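Local structure of thiol-disulfide isomerase and thioredoxins (3LOR) at residues V35-M40 against I68-V73; Q52-H57 against F92-P97. The protein probably acts as a thiol-disulfide oxidoreductase or isomerase of the thioredoxin type and can bind calcium. All coordinates share one frame; numbering follows the deposited sequence.

How the interactions relate
From the N terminus the chain passes through Val35-Met40 on strand 32-38, then Gln52-His57 on helix 43-59, then Ile68-Val73 on strand 65-71, and finally Phe92-Pro97, the connection between helix 82-91 and strand 98-101. Interaction 1 closes the loop that holds helix 43-59, setting two strands of one beta-alpha-beta unit side by side. Interaction 2 closes a second, overlapping loop, which holds strand 65-71 and helix 82-91, and lays the connection against helix 43-59. The two loops therefore cross rather than nest. The contacts meet at Gly69, whose N makes a probable hydrogen bond to Pro97 O and whose CA packs on the Phe96 ring; Glu36 on Ala53 joins sheet to helix.

Interaction 1 (V35-M40 against I68-V73); sequences VEVFQM and IGLHSV
Glu36 and Leu70 join backbone to backbone in the middle of a thioredoxin fold, where strands 32-38 and 65-71, the two strands of a beta-alpha-beta unit, run parallel. The strand part is tightly knit. Glu36 N donates to Ile68 O at 2.8 Å and Glu36 O receives Leu70 N at 2.9 Å, after which Phe38 N reaches Leu70 O, also at 2.9 Å. Branched residues fill the face that carries Val35, Val37 and Leu70: Val35 CG1 rests 4.2 Å from Leu70 CB, and Val37 CG2 lies 4.3 Å from Leu70 CD2. On the other face, with Glu36 and His71, Phe38 does most of the packing across the strands. Its CG sits between the backbone N and the carbonyl carbon (chi1 74°), which swings the ring across to the neighbouring strand. The ring edge lies by Gly69, which has no side chain to compete for the place, while one ring face receives His71, whose CD2 is 3.7 Å from Phe38 CE1. A large apolar ring suits this place, since Leu85 and Cys45, of a CxxC pair that is probably the redox site as in thioredoxins, also touch Phe38.

Beyond the strands the pairing slackens toward partly exposed Val73. The bond from Ser72 N to Phe38 O stretches to 3.2 Å and bends to 139°. Here polar side chains look elsewhere: Ser72 OG bonds to Asp101, and Gln39 OE1 to Phe74 N. Histidine suits position 71 because its ring can both pack on Phe38 and accept a bond: Met40 N donates to His71 NE2 at 3.2 Å, only 12° out of the imidazole plane.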
ATOM      1  N   VAL A  35      -9.517  11.942  19.643  1.00  7.74           N
ATOM      2  CA  VAL A  35      -8.317  12.595  20.050  1.00  8.53           C
ATOM      3  C   VAL A  35      -7.120  11.768  19.677  1.00  9.04           C
ATOM      4  O   VAL A  35      -6.987  10.665  20.106  1.00  8.61           O
ATOM      5  CB  VAL A  35      -8.297  12.877  21.566  1.00  7.87           C
ATOM      6  CG1 VAL A  35      -7.145  13.651  21.937  1.00  7.91           C
ATOM      7  CG2 VAL A  35      -9.533  13.536  22.014  1.00  9.60           C
ATOM      8  N   GLU A  36      -6.256  12.338  18.872  1.00  9.73           N
ATOM      9  CA  GLU A  36      -5.052  11.693  18.446  1.00 10.54           C
ATOM     10  C   GLU A  36      -3.890  12.168  19.291  1.00 10.10           C
ATOM     11  O   GLU A  36      -3.462  13.257  19.175  1.00 10.28           O
ATOM     12  CB  GLU A  36      -4.815  11.968  16.963  1.00 11.00           C
ATOM     13  CG  GLU A  36      -3.654  11.273  16.343  1.00 13.10           C
ATOM     14  CD  GLU A  36      -3.869   9.780  16.090  1.00 18.22           C
ATOM     15  OE1 GLU A  36      -2.965   9.011  16.317  1.00 19.25           O
ATOM     16  OE2 GLU A  36      -4.934   9.378  15.648  1.00 18.70           O
ATOM     17  N   VAL A  37      -3.386  11.297  20.127  1.00 10.48           N
ATOM     18  CA  VAL A  37      -2.295  11.594  21.016  1.00 10.80           C
ATOM     19  C   VAL A  37      -0.971  11.223  20.373  1.00 11.74           C
ATOM     20  O   VAL A  37      -0.746  10.104  20.050  1.00 11.63           O
ATOM     21  CB  VAL A  37      -2.472  10.842  22.341  1.00 10.57           C
ATOM     22  CG1 VAL A  37      -1.486  11.259  23.326  1.00 11.11           C
ATOM     23  CG2 VAL A  37      -3.787  11.044  22.887  1.00  9.48           C
ATOM     24  N   PHE A  38      -0.118  12.193  20.148  1.00 11.55           N
ATOM     25  CA  PHE A  38       1.051  11.967  19.346  1.00 11.89           C
ATOM     26  C   PHE A  38       2.314  12.648  19.809  1.00 11.62           C
ATOM     27  O   PHE A  38       2.276  13.560  20.570  1.00 11.87           O
ATOM     28  CB  PHE A  38       0.782  12.333  17.900  1.00 11.71           C
ATOM     29  CG  PHE A  38       0.719  13.783  17.655  1.00 11.09           C
ATOM     30  CD1 PHE A  38       1.733  14.413  17.019  1.00  9.32           C
ATOM     31  CD2 PHE A  38      -0.351  14.519  18.076  1.00  8.56           C
ATOM     32  CE1 PHE A  38       1.667  15.718  16.805  1.00 10.01           C
ATOM     33  CE2 PHE A  38      -0.409  15.824  17.859  1.00  8.73           C
ATOM     34  CZ  PHE A  38       0.588  16.435  17.233  1.00  8.03           C
ATOM     35  N   GLN A  39       3.428  12.179  19.298  1.00 11.56           N
ATOM     36  CA  GLN A  39       4.684  12.888  19.373  1.00 11.87           C
ATOM     37  C   GLN A  39       5.100  13.179  17.945  1.00 12.22           C
ATOM     38  O   GLN A  39       4.935  12.362  17.092  1.00 11.95           O
ATOM     39  CB  GLN A  39       5.758  12.091  20.117  1.00 11.94           C
ATOM     40  CG  GLN A  39       5.795  12.317  21.587  1.00 11.32           C
ATOM     41  CD  GLN A  39       6.879  11.581  22.319  1.00 13.19           C
ATOM     42  OE1 GLN A  39       7.205  11.938  23.408  1.00 12.88           O
ATOM     43  NE2 GLN A  39       7.431  10.568  21.728  1.00 13.82           N
HETATM   44  N   MSE A  40       5.632  14.353  17.698  1.00 12.05           N
HETATM   45  CA  MSE A  40       6.019  14.739  16.356  1.00 12.29           C
HETATM   46  C   MSE A  40       7.129  13.898  15.757  1.00 12.16           C
HETATM   47  O   MSE A  40       7.270  13.849  14.592  1.00 11.64           O
HETATM   48  CB  MSE A  40       6.325  16.231  16.249  1.00 12.73           C
HETATM   49  CG  MSE A  40       7.365  16.766  17.189  1.00 14.23           C
HETATM   50 SE   MSE A  40       7.730  18.597  17.043  1.00 23.81          SE
HETATM   51  CE  MSE A  40       8.295  18.588  15.296  1.00 18.48           C
ATOM     52  N   ILE A  68      -9.184  16.134  17.259  1.00 11.17           N
ATOM     53  CA  ILE A  68      -8.259  16.910  18.031  1.00 11.55           C
ATOM     54  C   ILE A  68      -6.925  16.246  18.148  1.00 11.63           C
ATOM     55  O   ILE A  68      -6.814  15.075  18.415  1.00 11.39           O
ATOM     56  CB  ILE A  68      -8.769  17.175  19.424  1.00 11.53           C
ATOM     57  CG1 ILE A  68     -10.080  17.910  19.388  1.00 12.90           C
ATOM     58  CG2 ILE A  68      -7.749  17.855  20.217  1.00 11.97           C
ATOM     59  CD1 ILE A  68     -10.899  17.610  20.468  1.00 16.79           C
ATOM     60  N   GLY A  69      -5.903  17.034  17.940  1.00 10.95           N
ATOM     61  CA  GLY A  69      -4.549  16.591  18.093  1.00 10.72           C
ATOM     62  C   GLY A  69      -4.023  16.930  19.464  1.00 11.04           C
ATOM     63  O   GLY A  69      -4.202  17.992  19.921  1.00 10.52           O
ATOM     64  N   LEU A  70      -3.417  15.988  20.136  1.00 11.88           N
ATOM     65  CA  LEU A  70      -2.804  16.291  21.399  1.00 12.21           C
ATOM     66  C   LEU A  70      -1.376  15.880  21.391  1.00 12.53           C
ATOM     67  O   LEU A  70      -1.072  14.741  21.271  1.00 12.61           O
ATOM     68  CB  LEU A  70      -3.567  15.670  22.556  1.00 12.03           C
ATOM     69  CG  LEU A  70      -3.079  15.922  23.953  1.00 12.21           C
ATOM     70  CD1 LEU A  70      -3.504  17.245  24.479  1.00 11.52           C
ATOM     71  CD2 LEU A  70      -3.481  14.837  24.838  1.00 12.01           C
ATOM     72  N   HIS A  71      -0.500  16.844  21.519  1.00 12.39           N
ATOM     73  CA  HIS A  71       0.898  16.577  21.495  1.00 12.48           C
ATOM     74  C   HIS A  71       1.307  16.321  22.935  1.00 12.68           C
ATOM     75  O   HIS A  71       1.348  17.220  23.705  1.00 11.85           O
ATOM     76  CB  HIS A  71       1.614  17.788  20.960  1.00 12.33           C
ATOM     77  CG  HIS A  71       3.005  17.524  20.519  1.00 14.24           C
ATOM     78  ND1 HIS A  71       4.018  18.422  20.695  1.00 14.39           N
ATOM     79  CD2 HIS A  71       3.553  16.460  19.903  1.00 14.33           C
ATOM     80  CE1 HIS A  71       5.129  17.927  20.209  1.00 15.02           C
ATOM     81  NE2 HIS A  71       4.874  16.734  19.733  1.00 15.00           N
ATOM     82  N   SER A  72       1.545  15.072  23.276  1.00 12.64           N
ATOM     83  CA  SER A  72       2.037  14.687  24.572  1.00 12.88           C
ATOM     84  C   SER A  72       3.445  14.200  24.490  1.00 12.80           C
ATOM     85  O   SER A  72       3.681  13.077  24.183  1.00 12.30           O
ATOM     86  CB  SER A  72       1.213  13.548  25.144  1.00 13.54           C
ATOM     87  OG  SER A  72      -0.096  13.874  25.276  1.00 13.56           O
ATOM     88  N   VAL A  73       4.367  15.067  24.809  1.00 12.62           N
ATOM     89  CA  VAL A  73       5.761  14.762  24.708  1.00 12.27           C
ATOM     90  C   VAL A  73       6.230  14.250  26.035  1.00 12.32           C
ATOM     91  O   VAL A  73       6.089  14.909  27.006  1.00 12.59           O
ATOM     92  CB  VAL A  73       6.532  16.031  24.431  1.00 12.89           C
ATOM     93  CG1 VAL A  73       7.978  15.811  24.409  1.00 12.19           C
ATOM     94  CG2 VAL A  73       6.042  16.708  23.211  1.00 12.28           C
TER

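Interaction 2 (Q52-H57 against F92-P97)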
ATOM      1  N   GLN A  52      -3.898   9.227   9.529  1.00 11.40           N
ATOM      2  CA  GLN A  52      -5.218   8.685   9.781  1.00 11.18           C
ATOM      3  C   GLN A  52      -6.173   9.727  10.375  1.00 11.20           C
ATOM      4  O   GLN A  52      -7.285   9.806   9.977  1.00 10.56           O
ATOM      5  CB  GLN A  52      -5.106   7.501  10.713  1.00 10.53           C
ATOM      6  CG  GLN A  52      -6.350   6.812  11.015  1.00 11.30           C
ATOM      7  CD  GLN A  52      -6.126   5.429  11.621  1.00 12.36           C
ATOM      8  OE1 GLN A  52      -6.311   4.429  10.969  1.00  9.00           O
ATOM      9  NE2 GLN A  52      -5.734   5.392  12.856  1.00  9.91           N
ATOM     10  N   ALA A  53      -5.695  10.525  11.306  1.00 10.53           N
ATOM     11  CA  ALA A  53      -6.435  11.626  11.847  1.00 11.01           C
ATOM     12  C   ALA A  53      -6.782  12.675  10.772  1.00 11.19           C
ATOM     13  O   ALA A  53      -7.859  13.139  10.749  1.00 11.34           O
ATOM     14  CB  ALA A  53      -5.698  12.221  12.970  1.00  9.78           C
ATOM     15  N   GLN A  54      -5.860  12.993   9.883  1.00 11.86           N
ATOM     16  CA  GLN A  54      -6.118  13.913   8.789  1.00 12.19           C
ATOM     17  C   GLN A  54      -7.180  13.370   7.864  1.00 12.45           C
ATOM     18  O   GLN A  54      -8.003  14.077   7.424  1.00 12.19           O
ATOM     19  CB  GLN A  54      -4.881  14.237   7.971  1.00 11.80           C
ATOM     20  CG  GLN A  54      -3.694  14.652   8.744  1.00 13.28           C
ATOM     21  CD  GLN A  54      -2.577  15.184   7.897  1.00 14.34           C
ATOM     22  OE1 GLN A  54      -2.577  16.324   7.533  1.00 15.29           O
ATOM     23  NE2 GLN A  54      -1.617  14.356   7.600  1.00 14.47           N
ATOM     24  N   LYS A  55      -7.147  12.085   7.606  1.00 11.36           N
ATOM     25  CA  LYS A  55      -8.127  11.465   6.788  1.00 11.52           C
ATOM     26  C   LYS A  55      -9.500  11.572   7.400  1.00 11.69           C
ATOM     27  O   LYS A  55     -10.443  11.840   6.730  1.00 10.93           O
ATOM     28  CB  LYS A  55      -7.774  10.015   6.538  1.00 11.75           C
ATOM     29  CG  LYS A  55      -8.679   9.279   5.619  1.00 13.92           C
ATOM     30  CD  LYS A  55      -8.304   7.821   5.548  1.00 17.95           C
ATOM     31  CE  LYS A  55      -8.783   7.184   4.299  1.00 20.22           C
ATOM     32  NZ  LYS A  55      -8.180   5.852   4.077  1.00 23.64           N
ATOM     33  N   ILE A  56      -9.602  11.374   8.690  1.00 10.93           N
ATOM     34  CA  ILE A  56     -10.858  11.509   9.336  1.00 11.21           C
ATOM     35  C   ILE A  56     -11.355  12.936   9.197  1.00 11.39           C
ATOM     36  O   ILE A  56     -12.461  13.160   8.865  1.00 11.30           O
ATOM     37  CB  ILE A  56     -10.750  11.202  10.814  1.00 10.87           C
ATOM     38  CG1 ILE A  56     -10.451   9.741  11.060  1.00 11.98           C
ATOM     39  CG2 ILE A  56     -11.994  11.531  11.497  1.00 12.25           C
ATOM     40  CD1 ILE A  56     -10.036   9.462  12.437  1.00  7.59           C
ATOM     41  N   HIS A  57     -10.482  13.880   9.430  1.00 11.14           N
ATOM     42  CA  HIS A  57     -10.818  15.267   9.376  1.00 11.94           C
ATOM     43  C   HIS A  57     -11.315  15.700   7.995  1.00 12.18           C
ATOM     44  O   HIS A  57     -12.236  16.428   7.895  1.00 12.95           O
ATOM     45  CB  HIS A  57      -9.605  16.062   9.769  1.00 10.99           C
ATOM     46  CG  HIS A  57      -9.770  17.531   9.647  1.00 12.21           C
ATOM     47  ND1 HIS A  57     -10.589  18.260  10.462  1.00 12.24           N
ATOM     48  CD2 HIS A  57      -9.196  18.418   8.813  1.00 12.14           C
ATOM     49  CE1 HIS A  57     -10.511  19.527  10.143  1.00 12.84           C
ATOM     50  NE2 HIS A  57      -9.669  19.651   9.146  1.00 12.86           N
ATOM     51  N   PHE A  92       3.392  19.168   7.562  1.00 12.48           N
ATOM     52  CA  PHE A  92       2.545  18.051   7.309  1.00 12.18           C
ATOM     53  C   PHE A  92       1.120  18.417   6.928  1.00 12.25           C
ATOM     54  O   PHE A  92       0.317  17.593   6.730  1.00 12.89           O
ATOM     55  CB  PHE A  92       2.616  17.070   8.486  1.00 12.56           C
ATOM     56  CG  PHE A  92       3.888  16.330   8.562  1.00 12.02           C
ATOM     57  CD1 PHE A  92       5.046  16.956   8.895  1.00 10.69           C
ATOM     58  CD2 PHE A  92       3.931  15.001   8.280  1.00 12.79           C
ATOM     59  CE1 PHE A  92       6.205  16.280   8.942  1.00 12.13           C
ATOM     60  CE2 PHE A  92       5.102  14.329   8.328  1.00 12.97           C
ATOM     61  CZ  PHE A  92       6.232  14.969   8.654  1.00 11.99           C
ATOM     62  N   GLY A  93       0.822  19.687   6.846  1.00 12.69           N
ATOM     63  CA  GLY A  93      -0.504  20.147   6.536  1.00 12.30           C
ATOM     64  C   GLY A  93      -1.627  19.772   7.459  1.00 12.38           C
ATOM     65  O   GLY A  93      -2.714  19.583   7.033  1.00 12.19           O
ATOM     66  N   ILE A  94      -1.369  19.723   8.744  1.00 12.61           N
ATOM     67  CA  ILE A  94      -2.411  19.348   9.677  1.00 12.66           C
ATOM     68  C   ILE A  94      -3.357  20.512   9.867  1.00 12.83           C
ATOM     69  O   ILE A  94      -2.974  21.573  10.202  1.00 13.19           O
ATOM     70  CB  ILE A  94      -1.828  18.911  11.021  1.00 12.99           C
ATOM     71  CG1 ILE A  94      -1.093  17.591  10.892  1.00 13.51           C
ATOM     72  CG2 ILE A  94      -2.885  18.816  12.070  1.00 12.97           C
ATOM     73  CD1 ILE A  94      -0.040  17.441  11.824  1.00 15.26           C
ATOM     74  N   LYS A  95      -4.613  20.305   9.586  1.00 12.72           N
ATOM     75  CA  LYS A  95      -5.557  21.375   9.700  1.00 13.07           C
ATOM     76  C   LYS A  95      -6.526  21.286  10.869  1.00 13.01           C
ATOM     77  O   LYS A  95      -7.277  22.171  11.086  1.00 13.91           O
ATOM     78  CB  LYS A  95      -6.291  21.529   8.387  1.00 12.55           C
ATOM     79  CG  LYS A  95      -5.499  22.253   7.388  1.00 13.70           C
ATOM     80  CD  LYS A  95      -6.102  22.091   6.060  1.00 17.76           C
ATOM     81  CE  LYS A  95      -5.547  23.084   5.064  1.00 19.66           C
ATOM     82  NZ  LYS A  95      -6.553  23.636   4.094  1.00 21.44           N
ATOM     83  N   PHE A  96      -6.520  20.191  11.589  1.00 12.08           N
ATOM     84  CA  PHE A  96      -7.331  20.042  12.766  1.00 11.21           C
ATOM     85  C   PHE A  96      -6.714  20.706  13.970  1.00 10.75           C
ATOM     86  O   PHE A  96      -5.566  20.933  14.020  1.00 11.11           O
ATOM     87  CB  PHE A  96      -7.673  18.572  13.013  1.00 11.62           C
ATOM     88  CG  PHE A  96      -6.503  17.671  13.163  1.00 10.66           C
ATOM     89  CD1 PHE A  96      -6.122  16.859  12.155  1.00 10.45           C
ATOM     90  CD2 PHE A  96      -5.815  17.601  14.326  1.00 10.21           C
ATOM     91  CE1 PHE A  96      -5.102  16.023  12.316  1.00  9.27           C
ATOM     92  CE2 PHE A  96      -4.788  16.767  14.457  1.00  9.80           C
ATOM     93  CZ  PHE A  96      -4.440  15.985  13.462  1.00  9.37           C
ATOM     94  N   PRO A  97      -7.490  21.001  14.966  1.00 10.57           N
ATOM     95  CA  PRO A  97      -6.935  21.672  16.128  1.00 10.63           C
ATOM     96  C   PRO A  97      -5.962  20.801  16.940  1.00 10.52           C
ATOM     97  O   PRO A  97      -6.181  19.653  17.175  1.00 10.16           O
ATOM     98  CB  PRO A  97      -8.159  22.044  16.924  1.00 10.25           C
ATOM     99  CG  PRO A  97      -9.254  21.740  16.121  1.00 11.06           C
ATOM    100  CD  PRO A  97      -8.927  20.853  15.069  1.00 10.70           C
TER
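Ala53 meets Phe96 through its methyl group, with Ala53 CB 3.9 Å from Phe96 CE1. So small a residue lets the phenyl ring come close to helix 43-59, and Val67 of strand 65-71 touches both partners. One residue on, the long aliphatic part of Gln54 packs on the same ring, Gln54 CG being 4.1 Å from Phe96 CE1. Beyond CG the side chain of Gln54 runs out extended, crossing Ile94 at about a right angle, and its polar end comes to rest beside the backbone carbonyls of Phe92 and Gly93.

They lie where helix 82-91 ends in a Schellman motif, with Gly93 taking the positive phi (60°) that glycine accepts easily. The contact thus packs the chain that leaves one helix of the thioredoxin fold onto the flank of another, just ahead of strand 98-101.

At His57, a turn after Ala53, CG stands anti to the backbone N (chi1 175°), and the flat imidazole offers a face to the Phe96 methylene: Phe96 CB sits over it, 4.1 Å from the His57 ring centroid and 17° off the normal, a CH-pi contact. The same phenylalanine turns its own ring back to Ala53, and Ile94 CG2 lies over the centre of one face of that ring. Lysine suits the exposed site beside the imidazole tip, because the base of Lys95 packs, with His57 NE2 3.9 Å from Lys95 CB, while its end leads away.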